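Local atomic coordinates of devB protein (Vibrio cholerae O1 biovar eltor str. N16961, PDB entry 1Y89), a protein that probably hydrolyses 6-phosphogluconolactone to 6-phosphogluconate in the pentose phosphate pathway. Residues P30-S36 with F132-G138; M1-F7 with V224-D230; D142-L148 with Y213-I218; W66-V72 with Q171-K176. One frame throughout, in Å; residues are numbered along the deposited sequence.

Interaction 1: residues P30-S36 with F132-G138; sequences PVHISLS and FDWILLG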
# COMPACT_ATOMS: atom_id res chain seq x y z
N PRO A 30 -21.73 -8.14 -4.92
CA PRO A 30 -21.55 -8.20 -3.47
C PRO A 30 -20.11 -8.18 -3.04
O PRO A 30 -19.25 -8.86 -3.63
CB PRO A 30 -22.20 -9.54 -3.07
CG PRO A 30 -23.15 -9.85 -4.16
CD PRO A 30 -22.47 -9.32 -5.42
N VAL A 31 -19.85 -7.37 -2.01
CA VAL A 31 -18.55 -7.26 -1.36
C VAL A 31 -18.83 -7.50 0.13
O VAL A 31 -19.66 -6.80 0.74
CB VAL A 31 -17.89 -5.87 -1.57
CG1 VAL A 31 -16.52 -5.76 -0.82
CG2 VAL A 31 -17.75 -5.56 -3.08
N HIS A 32 -18.16 -8.51 0.68
CA HIS A 32 -18.33 -8.88 2.09
C HIS A 32 -17.21 -8.29 2.93
O HIS A 32 -16.01 -8.62 2.71
CB HIS A 32 -18.42 -10.40 2.20
CG HIS A 32 -19.66 -10.93 1.58
ND1 HIS A 32 -20.89 -10.86 2.21
CD2 HIS A 32 -19.89 -11.47 0.35
CE1 HIS A 32 -21.82 -11.38 1.42
NE2 HIS A 32 -21.24 -11.76 0.28
N ILE A 33 -17.62 -7.43 3.87
CA ILE A 33 -16.70 -6.67 4.70
C ILE A 33 -16.95 -7.02 6.17
O ILE A 33 -18.09 -7.04 6.63
CB ILE A 33 -16.82 -5.15 4.45
CG1 ILE A 33 -16.49 -4.87 2.95
CG2 ILE A 33 -15.87 -4.33 5.43
CD1 ILE A 33 -16.95 -3.57 2.46
N SER A 34 -15.87 -7.32 6.88
CA SER A 34 -15.95 -7.62 8.30
C SER A 34 -15.48 -6.40 9.14
O SER A 34 -14.36 -5.90 8.94
CB SER A 34 -15.12 -8.85 8.62
OG SER A 34 -15.11 -9.08 10.03
N LEU A 35 -16.32 -5.98 10.09
CA LEU A 35 -16.05 -4.78 10.88
C LEU A 35 -15.60 -5.11 12.29
O LEU A 35 -16.17 -5.98 12.92
CB LEU A 35 -17.32 -3.92 10.97
CG LEU A 35 -17.90 -3.38 9.65
CD1 LEU A 35 -19.19 -2.61 9.92
CD2 LEU A 35 -16.86 -2.44 8.97
N SER A 36 -14.60 -4.37 12.77
CA SER A 36 -14.19 -4.37 14.17
C SER A 36 -14.89 -3.16 14.82
O SER A 36 -15.46 -2.31 14.11
CB SER A 36 -12.66 -4.23 14.25
OG SER A 36 -12.25 -3.17 13.41
N PHE A 132 -13.76 -13.56 2.86
CA PHE A 132 -14.09 -12.15 2.96
C PHE A 132 -13.29 -11.35 1.96
O PHE A 132 -12.10 -11.65 1.70
CB PHE A 132 -13.88 -11.62 4.40
CG PHE A 132 -15.08 -11.89 5.29
CD1 PHE A 132 -15.30 -13.15 5.83
CD2 PHE A 132 -16.02 -10.88 5.50
CE1 PHE A 132 -16.43 -13.43 6.60
CE2 PHE A 132 -17.18 -11.11 6.27
CZ PHE A 132 -17.39 -12.36 6.83
N ASP A 133 -13.94 -10.35 1.41
CA ASP A 133 -13.23 -9.38 0.55
C ASP A 133 -12.31 -8.51 1.39
O ASP A 133 -11.22 -8.15 0.94
CB ASP A 133 -14.22 -8.52 -0.23
CG ASP A 133 -15.01 -9.33 -1.23
OD1 ASP A 133 -14.47 -9.62 -2.33
OD2 ASP A 133 -16.15 -9.70 -0.92
N TRP A 134 -12.73 -8.21 2.62
CA TRP A 134 -11.99 -7.26 3.45
C TRP A 134 -12.38 -7.43 4.90
O TRP A 134 -13.58 -7.42 5.25
CB TRP A 134 -12.33 -5.83 3.02
CG TRP A 134 -11.34 -4.77 3.52
CD1 TRP A 134 -10.10 -4.98 4.09
CD2 TRP A 134 -11.51 -3.35 3.44
NE1 TRP A 134 -9.49 -3.76 4.37
CE2 TRP A 134 -10.34 -2.75 3.96
CE3 TRP A 134 -12.56 -2.53 2.97
CZ2 TRP A 134 -10.17 -1.34 4.02
CZ3 TRP A 134 -12.40 -1.13 3.03
CH2 TRP A 134 -11.21 -0.55 3.55
N ILE A 135 -11.38 -7.58 5.76
CA ILE A 135 -11.64 -7.65 7.19
C ILE A 135 -10.83 -6.52 7.82
O ILE A 135 -9.58 -6.47 7.67
CB ILE A 135 -11.23 -9.04 7.78
CG1 ILE A 135 -12.00 -10.18 7.05
CG2 ILE A 135 -11.48 -9.09 9.31
CD1 ILE A 135 -11.68 -11.60 7.61
N LEU A 136 -11.53 -5.65 8.55
CA LEU A 136 -10.89 -4.57 9.32
C LEU A 136 -10.69 -5.10 10.73
O LEU A 136 -11.66 -5.64 11.36
CB LEU A 136 -11.82 -3.34 9.41
CG LEU A 136 -12.22 -2.71 8.05
CD1 LEU A 136 -12.94 -1.34 8.32
CD2 LEU A 136 -11.02 -2.49 7.21
N LEU A 137 -9.47 -4.97 11.24
CA LEU A 137 -9.11 -5.57 12.53
C LEU A 137 -8.49 -4.54 13.44
O LEU A 137 -7.90 -3.56 12.96
CB LEU A 137 -8.10 -6.74 12.34
CG LEU A 137 -8.71 -7.92 11.59
CD1 LEU A 137 -7.57 -8.89 11.19
CD2 LEU A 137 -9.76 -8.66 12.49
N GLY A 138 -8.66 -4.77 14.75
CA GLY A 138 -7.97 -4.02 15.78
C GLY A 138 -6.78 -4.80 16.33
O GLY A 138 -6.65 -6.04 16.11
O HOH W 1 -16.65 -9.15 -4.18
O HOH W 2 -13.44 -7.60 11.91
O HOH W 3 -9.93 -1.68 13.83
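Strands 31-35 and 134-137 run parallel, their axes 4.7 Å apart, in the middle of the mixed, Rossmann-like sheet. At the start of 30-36, a water links Pro-30 O to Asp-133 OD1. Val-31 CG1 packs on Asp-133 CB at 3.6 Å; its branched side chain suits an extended backbone. The carboxylate of Asp-133 stands in for a missing strand partner, OD2 accepting a hydrogen bond from His-32 N at 2.8 Å. His-32 O then accepts from Trp-134 N (3.3 Å), and the His-32 ring turns to Trp-65. Ile-33 shares one face with Trp-134, the two meeting at CG1 and CB, 4.3 Å apart. Ser-34 uses both backbone groups: its N donates to Trp-134 O (2.8 Å) and its O accepts from Leu-136 N (2.9 Å). Being small, Ser-34 lets Phe-132 CD2 come within 3.8 Å of its CB, while its OG bonds to Lys-176. Leu-35 CD2 meets Leu-136 CD1 at 4.1 Å, beside helix 39-48. Finally, a water joins Ser-36 OG to Leu-137 O, weakly on the Leu-137 side. Backbone polarity is thus spent within the sheet, and apolar side chains can fill its buried faces; Asp-133 and bound water satisfy polar groups where regular pairing stops or is supplemented.

Interaction 2: residues M1-F7 with V224-D230; sequences MINHKIF and VTEWYLD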
# COMPACT_ATOMS: atom_id res chain seq x y z
N MSE A 1 0.99 -11.15 0.24
CA MSE A 1 1.85 -9.93 0.37
C MSE A 1 1.48 -9.14 1.63
O MSE A 1 0.38 -9.30 2.18
CB MSE A 1 1.84 -9.11 -0.93
CG MSE A 1 0.58 -8.35 -1.25
SE MSE A 1 0.64 -6.47 -0.53
CE MSE A 1 0.57 -5.42 -2.28
N ILE A 2 2.43 -8.33 2.11
CA ILE A 2 2.18 -7.49 3.27
C ILE A 2 2.37 -6.01 2.90
O ILE A 2 3.35 -5.65 2.24
CB ILE A 2 3.01 -7.93 4.51
CG1 ILE A 2 2.73 -7.01 5.72
CG2 ILE A 2 4.51 -7.91 4.22
CD1 ILE A 2 2.91 -7.72 7.07
N ASN A 3 1.41 -5.19 3.32
CA ASN A 3 1.38 -3.76 3.03
C ASN A 3 1.35 -2.99 4.35
O ASN A 3 0.47 -3.20 5.17
CB ASN A 3 0.12 -3.53 2.19
CG ASN A 3 0.04 -2.17 1.56
OD1 ASN A 3 1.02 -1.42 1.47
ND2 ASN A 3 -1.16 -1.85 1.06
N HIS A 4 2.35 -2.16 4.61
CA HIS A 4 2.34 -1.28 5.78
C HIS A 4 2.15 0.15 5.29
O HIS A 4 2.89 0.63 4.38
CB HIS A 4 3.69 -1.27 6.50
CG HIS A 4 4.16 -2.61 6.98
ND1 HIS A 4 4.50 -3.64 6.13
CD2 HIS A 4 4.45 -3.05 8.23
CE1 HIS A 4 4.94 -4.67 6.83
NE2 HIS A 4 4.92 -4.34 8.11
N LYS A 5 1.21 0.85 5.91
CA LYS A 5 0.95 2.24 5.55
C LYS A 5 1.08 3.11 6.79
O LYS A 5 0.48 2.80 7.81
CB LYS A 5 -0.44 2.38 4.95
CG LYS A 5 -0.71 1.49 3.76
CD LYS A 5 -2.02 1.89 3.10
CE LYS A 5 -2.16 1.25 1.73
NZ LYS A 5 -2.63 2.30 0.80
N ILE A 6 1.86 4.18 6.70
CA ILE A 6 1.97 5.16 7.81
C ILE A 6 1.44 6.50 7.29
O ILE A 6 1.98 7.04 6.33
CB ILE A 6 3.42 5.28 8.34
CG1 ILE A 6 3.99 3.89 8.75
CG2 ILE A 6 3.53 6.34 9.50
CD1 ILE A 6 5.47 3.91 9.05
N PHE A 7 0.37 6.97 7.91
CA PHE A 7 -0.34 8.19 7.54
C PHE A 7 -0.00 9.26 8.55
O PHE A 7 0.27 8.96 9.71
CB PHE A 7 -1.86 7.97 7.59
CG PHE A 7 -2.39 6.98 6.56
CD1 PHE A 7 -2.42 5.62 6.82
CD2 PHE A 7 -2.86 7.44 5.32
CE1 PHE A 7 -2.92 4.72 5.86
CE2 PHE A 7 -3.34 6.55 4.36
CZ PHE A 7 -3.38 5.21 4.63
N VAL A 224 -3.69 -10.28 0.93
CA VAL A 224 -3.00 -9.13 1.47
C VAL A 224 -3.22 -8.97 3.00
O VAL A 224 -4.36 -9.03 3.47
CB VAL A 224 -3.53 -7.85 0.74
CG1 VAL A 224 -2.86 -6.59 1.27
CG2 VAL A 224 -3.20 -7.99 -0.77
N THR A 225 -2.13 -8.77 3.74
CA THR A 225 -2.25 -8.39 5.15
C THR A 225 -1.71 -6.96 5.25
O THR A 225 -0.61 -6.69 4.76
CB THR A 225 -1.42 -9.30 6.04
OG1 THR A 225 -1.85 -10.65 5.88
CG2 THR A 225 -1.59 -8.92 7.51
N GLU A 226 -2.46 -6.06 5.88
CA GLU A 226 -2.05 -4.67 5.97
C GLU A 226 -1.97 -4.20 7.39
O GLU A 226 -2.77 -4.62 8.25
CB GLU A 226 -3.06 -3.78 5.24
CG GLU A 226 -3.26 -4.21 3.82
CD GLU A 226 -4.24 -3.36 3.07
OE1 GLU A 226 -5.37 -3.11 3.58
OE2 GLU A 226 -3.87 -2.94 1.96
N TRP A 227 -1.06 -3.26 7.61
CA TRP A 227 -0.96 -2.53 8.84
C TRP A 227 -1.14 -1.05 8.52
O TRP A 227 -0.34 -0.48 7.75
CB TRP A 227 0.41 -2.78 9.50
CG TRP A 227 0.53 -4.21 9.97
CD1 TRP A 227 0.83 -5.30 9.22
CD2 TRP A 227 0.26 -4.68 11.28
NE1 TRP A 227 0.79 -6.44 10.01
CE2 TRP A 227 0.45 -6.08 11.28
CE3 TRP A 227 -0.11 -4.05 12.47
CZ2 TRP A 227 0.28 -6.86 12.42
CZ3 TRP A 227 -0.27 -4.84 13.62
CH2 TRP A 227 -0.09 -6.22 13.58
N TYR A 228 -2.18 -0.43 9.06
CA TYR A 228 -2.45 1.01 8.85
C TYR A 228 -2.07 1.71 10.15
O TYR A 228 -2.70 1.45 11.18
CB TYR A 228 -3.95 1.24 8.61
CG TYR A 228 -4.42 1.01 7.18
CD1 TYR A 228 -4.25 -0.23 6.57
CD2 TYR A 228 -5.03 2.01 6.45
CE1 TYR A 228 -4.65 -0.43 5.25
CE2 TYR A 228 -5.44 1.83 5.14
CZ TYR A 228 -5.24 0.60 4.55
OH TYR A 228 -5.60 0.42 3.23
N LEU A 229 -1.05 2.57 10.12
CA LEU A 229 -0.65 3.26 11.34
C LEU A 229 -0.73 4.76 11.11
O LEU A 229 -0.64 5.22 9.96
CB LEU A 229 0.81 2.93 11.70
CG LEU A 229 1.30 1.47 11.79
CD1 LEU A 229 2.72 1.47 12.31
CD2 LEU A 229 0.45 0.56 12.60
N ASP A 230 -0.84 5.52 12.19
CA ASP A 230 -0.55 6.93 12.11
C ASP A 230 0.85 7.17 12.66
O ASP A 230 1.48 6.23 13.18
CB ASP A 230 -1.63 7.80 12.80
CG ASP A 230 -1.78 7.51 14.29
OD1 ASP A 230 -1.18 6.55 14.83
OD2 ASP A 230 -2.53 8.27 14.94
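Side chains sort cleanly by face where the N-terminal strand 2-7 lies parallel to strand 224-230. Alternating amides join them, from Thr-225 N to Met-1 O (3.0 Å) to Phe-7 N to Leu-229 O (2.9 Å). Ile-2, His-4 and Ile-6 share one face with Thr-225, Trp-227 and Leu-229. There the t rotamer of Ile-2 sends CD1 to the edge of the Trp-227 ring, 3.8 Å from NE1. His-4 and Trp-227, both m at chi1, lie with planes 22° apart but slid, so the rings barely overlap. On the other face, Asn-3 (t) and Glu-226 (m) reach one another, ND2 donating to OE2 at 3.1 Å, while OE1 of Glu-226 is held by Arg-186 and Ser-188. Lys-5 (m, then t, t) stretches its aliphatic chain over Tyr-228, with CD 4.1 Å from the ring centroid, a CH-pi contact. The m rotamer of Phe-7 brings CE1 to 3.5 Å from Tyr-228 CD2, under helix 10-25. Asp-230 (p) N-caps helix 231-234, its OD1 accepting from Ala-233 N and also from Gly-193 N. Strand 2-7 also pairs antiparallel with a strand of the second subunit, so the sheet continues across the dimer. The chemistry implies a division of roles: backbone bonds hold the strands together, pairs such as Asn-3 with Glu-226 and Lys-5 with Tyr-228 fit this register, and mixed polar, aliphatic and aromatic side chains dress both faces while the second subunit takes up the edge.

Interaction 3: residues D142-L148 with Y213-I218; sequences DGHTASL and YPAAKI. With PO4 (phosphate ion), chain C.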
# COMPACT_ATOMS: atom_id res chain seq x y z
N ASP A 142 -2.61 -5.96 24.44
CA ASP A 142 -2.14 -7.36 24.67
C ASP A 142 -1.92 -8.13 23.37
O ASP A 142 -1.63 -9.34 23.37
CB ASP A 142 -3.15 -8.11 25.55
CG ASP A 142 -4.49 -8.32 24.84
OD1 ASP A 142 -4.76 -7.63 23.82
OD2 ASP A 142 -5.28 -9.16 25.33
N GLY A 143 -2.06 -7.43 22.24
CA GLY A 143 -1.88 -8.07 20.94
C GLY A 143 -3.10 -8.83 20.40
O GLY A 143 -3.00 -9.46 19.37
N HIS A 144 -4.25 -8.78 21.09
CA HIS A 144 -5.38 -9.57 20.62
C HIS A 144 -5.99 -8.90 19.39
O HIS A 144 -5.79 -7.72 19.17
CB HIS A 144 -6.48 -9.79 21.72
CG HIS A 144 -7.43 -8.64 21.91
ND1 HIS A 144 -7.15 -7.56 22.72
CD2 HIS A 144 -8.69 -8.44 21.44
CE1 HIS A 144 -8.19 -6.74 22.74
NE2 HIS A 144 -9.14 -7.26 21.98
N THR A 145 -6.73 -9.67 18.62
CA THR A 145 -7.48 -9.10 17.50
C THR A 145 -8.82 -9.86 17.46
O THR A 145 -8.92 -10.97 18.03
CB THR A 145 -6.71 -9.23 16.17
OG1 THR A 145 -7.37 -8.46 15.16
CG2 THR A 145 -6.61 -10.72 15.71
N ALA A 146 -9.84 -9.27 16.85
CA ALA A 146 -11.20 -9.79 17.01
C ALA A 146 -11.38 -10.10 18.50
O ALA A 146 -11.03 -9.27 19.33
CB ALA A 146 -11.43 -11.04 16.13
N SER A 147 -11.90 -11.29 18.87
CA SER A 147 -11.92 -11.68 20.30
C SER A 147 -11.09 -12.95 20.50
O SER A 147 -11.47 -13.88 21.26
CB SER A 147 -13.37 -11.85 20.85
OG SER A 147 -13.90 -10.56 21.19
N LEU A 148 -9.97 -12.97 19.78
CA LEU A 148 -8.97 -14.00 19.85
C LEU A 148 -7.86 -13.45 20.73
O LEU A 148 -7.10 -12.57 20.30
CB LEU A 148 -8.42 -14.29 18.44
CG LEU A 148 -9.50 -14.77 17.46
CD1 LEU A 148 -8.90 -14.92 16.03
CD2 LEU A 148 -10.18 -16.07 17.96
N TYR A 213 1.23 -12.72 20.63
CA TYR A 213 0.16 -11.86 20.08
C TYR A 213 -0.56 -12.47 18.88
O TYR A 213 0.04 -12.62 17.83
CB TYR A 213 0.76 -10.52 19.64
CG TYR A 213 1.62 -9.84 20.66
CD1 TYR A 213 1.28 -9.87 22.01
CD2 TYR A 213 2.76 -9.13 20.28
CE1 TYR A 213 2.05 -9.22 22.95
CE2 TYR A 213 3.55 -8.49 21.22
CZ TYR A 213 3.17 -8.53 22.56
OH TYR A 213 3.93 -7.90 23.53
N PRO A 214 -1.87 -12.75 19.00
CA PRO A 214 -2.63 -13.17 17.82
C PRO A 214 -2.42 -12.26 16.59
O PRO A 214 -2.27 -12.76 15.47
CB PRO A 214 -4.09 -13.14 18.32
CG PRO A 214 -3.93 -13.48 19.85
CD PRO A 214 -2.69 -12.76 20.23
N ALA A 215 -2.44 -10.93 16.78
CA ALA A 215 -2.26 -10.01 15.64
C ALA A 215 -0.89 -10.15 14.96
O ALA A 215 -0.79 -9.88 13.76
CB ALA A 215 -2.50 -8.54 16.05
N ALA A 216 0.15 -10.53 15.72
CA ALA A 216 1.46 -10.88 15.10
C ALA A 216 1.43 -12.19 14.28
O ALA A 216 2.20 -12.35 13.32
CB ALA A 216 2.55 -10.97 16.16
N LYS A 217 0.56 -13.12 14.67
CA LYS A 217 0.51 -14.48 14.11
C LYS A 217 -0.47 -14.68 12.95
O LYS A 217 -0.34 -15.64 12.18
CB LYS A 217 0.15 -15.48 15.21
CG LYS A 217 1.19 -15.60 16.30
CD LYS A 217 0.78 -16.69 17.28
CE LYS A 217 1.56 -16.58 18.59
NZ LYS A 217 2.99 -16.95 18.38
N ILE A 218 -1.46 -13.82 12.85
CA ILE A 218 -2.56 -14.05 11.92
C ILE A 218 -2.35 -13.21 10.67
O ILE A 218 -2.28 -11.98 10.75
CB ILE A 218 -3.95 -13.79 12.60
CG1 ILE A 218 -4.23 -14.91 13.63
CG2 ILE A 218 -5.08 -13.77 11.56
CD1 ILE A 218 -5.39 -14.58 14.61
P PO4 C . -11.92 -5.14 22.68
O1 PO4 C . -11.77 -6.58 22.23
O2 PO4 C . -10.58 -4.54 22.81
O3 PO4 C . -12.75 -4.50 21.62
O4 PO4 C . -12.60 -5.14 24.00
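The loop that carries a phosphate-contacting histidine follows the central strand 134-137 and here rests against the N-terminal end of the short helix 214-217. The ion probably came from the crystallisation liquor, but it marks a pocket: His-144 NE2 donates to its O1 at 2.7 Å, and Arg-70 and Arg-173 hold it too. The imidazole is oriented from behind by Asp-142, whose OD1 accepts from His-144 ND1 at 2.6 Å. Asp-142 OD1 also accepts from His-144 N at 3.0 Å, making an Asx turn, so one carboxylate sets both the backbone bend and the ring. Between them Gly-143 has a positive phi of 83°, and a CB there would collide with the Tyr-213 ring; glycine alone fits this space. Gly-143 O accepts from Ala-215 N at 3.0 Å, a single hydrogen bond that ties the loop to the helix's first turn. Pro-214 suits the first helical position, where an amide needs no acceptor within the helix; its CG packs 3.3 Å from Leu-148 O. Deeper in, Leu-148 CD1 meets Ile-218 CD1 at 3.8 Å, and Thr-145 OG1 bonds to Gly-138. Rossmann-like folds commonly place ligand sites in loops at the C-terminal ends of parallel strands, and this loop, with its histidine, is consistent with such a site in a sugar-phosphate enzyme of this family.

Interaction 4: residues W66-V72 with Q171-K176; sequences WGDERCV and QLRVSK. With PO4 (phosphate ion), chain C.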
# COMPACT_ATOMS: atom_id res chain seq x y z
N TRP A 66 -19.38 -8.77 11.36
CA TRP A 66 -18.51 -8.43 12.48
C TRP A 66 -17.44 -9.47 12.72
O TRP A 66 -17.75 -10.68 12.73
CB TRP A 66 -19.34 -8.14 13.75
CG TRP A 66 -19.81 -6.72 13.68
CD1 TRP A 66 -19.24 -5.62 14.28
CD2 TRP A 66 -20.89 -6.22 12.90
NE1 TRP A 66 -19.91 -4.49 13.91
CE2 TRP A 66 -20.92 -4.83 13.05
CE3 TRP A 66 -21.85 -6.84 12.05
CZ2 TRP A 66 -21.89 -4.01 12.42
CZ3 TRP A 66 -22.80 -6.04 11.41
CH2 TRP A 66 -22.80 -4.64 11.59
N GLY A 67 -16.18 -9.02 12.90
CA GLY A 67 -15.12 -9.98 13.28
C GLY A 67 -15.37 -10.50 14.70
O GLY A 67 -14.97 -11.61 15.07
N ASP A 68 -16.01 -9.68 15.52
CA ASP A 68 -16.45 -10.13 16.85
C ASP A 68 -17.56 -9.20 17.33
O ASP A 68 -17.71 -8.07 16.82
CB ASP A 68 -15.27 -10.21 17.88
CG ASP A 68 -14.69 -8.84 18.27
OD1 ASP A 68 -14.46 -7.99 17.38
OD2 ASP A 68 -14.43 -8.64 19.49
N GLU A 69 -18.29 -9.68 18.34
CA GLU A 69 -19.39 -8.95 18.94
C GLU A 69 -19.46 -9.34 20.41
O GLU A 69 -19.22 -10.50 20.75
CB GLU A 69 -20.72 -9.28 18.26
CG GLU A 69 -21.95 -8.52 18.80
CD GLU A 69 -21.76 -7.00 18.74
OE1 GLU A 69 -21.18 -6.42 19.70
OE2 GLU A 69 -22.18 -6.41 17.71
N ARG A 70 -19.79 -8.35 21.25
CA ARG A 70 -20.00 -8.54 22.66
C ARG A 70 -21.40 -9.13 22.87
O ARG A 70 -22.37 -8.75 22.19
CB ARG A 70 -19.86 -7.22 23.43
CG ARG A 70 -18.40 -6.68 23.48
CD ARG A 70 -17.93 -6.07 22.16
NE ARG A 70 -16.65 -5.34 22.33
CZ ARG A 70 -16.53 -4.12 22.86
NH1 ARG A 70 -17.61 -3.43 23.26
NH2 ARG A 70 -15.32 -3.56 22.97
N CYS A 71 -21.50 -10.09 23.77
CA CYS A 71 -22.76 -10.80 23.95
C CYS A 71 -23.69 -9.96 24.80
O CYS A 71 -24.05 -10.35 25.92
CB CYS A 71 -22.54 -12.22 24.53
SG CYS A 71 -21.73 -13.23 23.29
N VAL A 72 -24.07 -8.81 24.23
CA VAL A 72 -24.99 -7.87 24.88
C VAL A 72 -26.05 -7.48 23.86
O VAL A 72 -25.84 -7.67 22.63
CB VAL A 72 -24.28 -6.58 25.41
CG1 VAL A 72 -23.32 -6.89 26.61
CG2 VAL A 72 -23.54 -5.79 24.27
N GLN A 171 -16.39 -11.10 30.16
CA GLN A 171 -17.47 -10.77 29.26
C GLN A 171 -17.40 -11.70 28.05
O GLN A 171 -16.33 -11.87 27.45
CB GLN A 171 -17.33 -9.32 28.78
CG GLN A 171 -18.42 -8.90 27.76
CD GLN A 171 -18.04 -7.64 27.03
OE1 GLN A 171 -16.96 -7.56 26.40
NE2 GLN A 171 -18.88 -6.62 27.15
N LEU A 172 -18.53 -12.31 27.69
CA LEU A 172 -18.59 -13.21 26.54
C LEU A 172 -18.67 -12.48 25.21
O LEU A 172 -19.34 -11.45 25.11
CB LEU A 172 -19.78 -14.16 26.67
CG LEU A 172 -19.69 -15.10 27.87
CD1 LEU A 172 -20.97 -15.89 27.97
CD2 LEU A 172 -18.44 -16.02 27.77
N ARG A 173 -17.96 -13.01 24.20
CA ARG A 173 -18.03 -12.53 22.82
C ARG A 173 -18.20 -13.70 21.88
O ARG A 173 -17.74 -14.81 22.18
CB ARG A 173 -16.69 -11.87 22.42
CG ARG A 173 -16.48 -10.46 23.03
CD ARG A 173 -15.54 -10.50 24.19
NE ARG A 173 -15.38 -9.15 24.73
CZ ARG A 173 -14.54 -8.22 24.26
NH1 ARG A 173 -13.72 -8.50 23.25
NH2 ARG A 173 -14.49 -7.02 24.81
N VAL A 174 -18.79 -13.43 20.72
CA VAL A 174 -18.75 -14.36 19.57
C VAL A 174 -17.71 -13.79 18.61
O VAL A 174 -17.73 -12.59 18.32
CB VAL A 174 -20.13 -14.48 18.89
CG1 VAL A 174 -20.03 -15.27 17.57
CG2 VAL A 174 -21.12 -15.12 19.87
N SER A 175 -16.77 -14.62 18.17
CA SER A 175 -15.69 -14.16 17.33
C SER A 175 -15.54 -15.00 16.09
O SER A 175 -15.79 -16.21 16.13
CB SER A 175 -14.37 -14.22 18.11
OG SER A 175 -13.30 -13.60 17.39
N LYS A 176 -15.10 -14.39 15.00
CA LYS A 176 -14.49 -15.18 13.92
C LYS A 176 -13.31 -15.95 14.49
O LYS A 176 -12.66 -15.47 15.44
CB LYS A 176 -13.95 -14.26 12.82
CG LYS A 176 -15.03 -13.67 11.92
CD LYS A 176 -14.36 -12.94 10.71
CE LYS A 176 -15.37 -12.42 9.66
NZ LYS A 176 -16.44 -11.50 10.15
P PO4 C . -11.92 -5.14 22.68
O1 PO4 C . -11.77 -6.58 22.23
O2 PO4 C . -10.58 -4.54 22.81
O3 PO4 C . -12.75 -4.50 21.62
O4 PO4 C . -12.60 -5.14 24.00
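Two arginines face each other with like charges only 3.7 Å apart, Arg-70 NE to Arg-173 NH2, and a phosphate ion bound between them probably offsets the repulsion in this crystal. They project from one face of an antiparallel strand pair, 68-70 with 172-176, in the antiparallel part of the mixed, Rossmann-like sheet. As a non-hydrogen-bonded pair, their CA atoms lie 4.5 Å apart and both side chains reach the same side. On long, flexible side chains, each guanidinium can meet the ion: Arg-173 gives NH1 to O1 (2.9 Å) and NH2 to O4 (2.8 Å), and Arg-70 gives NH2 to O3 (3.1 Å) while its NH1 bonds to Glu-78 O. Gln-171 OE1 steadies Arg-173, accepting from its NE at 2.8 Å, and Asp-68 OD2 adds a long salt bridge to its NH1 at 3.8 Å, although the stronger partner of Asp-68 is Ser-147. Glu-69 and Val-174 form the hydrogen-bonded pair, N to O at 3.0 Å in both directions. Glu-69 turns its carboxylate to Asn-80 and Tyr-81; beta-branched Val-174 packs CG2 on Cys-71 SG, 4.0 Å away. Gly-67 O takes Lys-176 N at 2.8 Å. Lys-176 then curls back, its NZ bonded to Ser-34 OG and, weakly, to Trp-66 O at 3.0 Å.

From the N terminus, strand 2-7 waits until 224-230 for its partner, so interaction 2 encloses the other three. Next come 30-36 and 66-72; interaction 1 closes at 132-138, while the loop opened at 66-72 is still unfinished. Interaction 4 closes at 171-176, crossing interaction 1. Interaction 3 opens at 142-148, after interaction 1 has closed, and ends at 213-218, crossing interaction 4. Interactions 1, 2 and 4 all belong to one sheet: its centre, its dimer-side edge and its antiparallel flank. Interaction 3 braces the loop that shares the phosphate with interaction 4, and Ser-147 bonds to both Asp-68 and Arg-173 there.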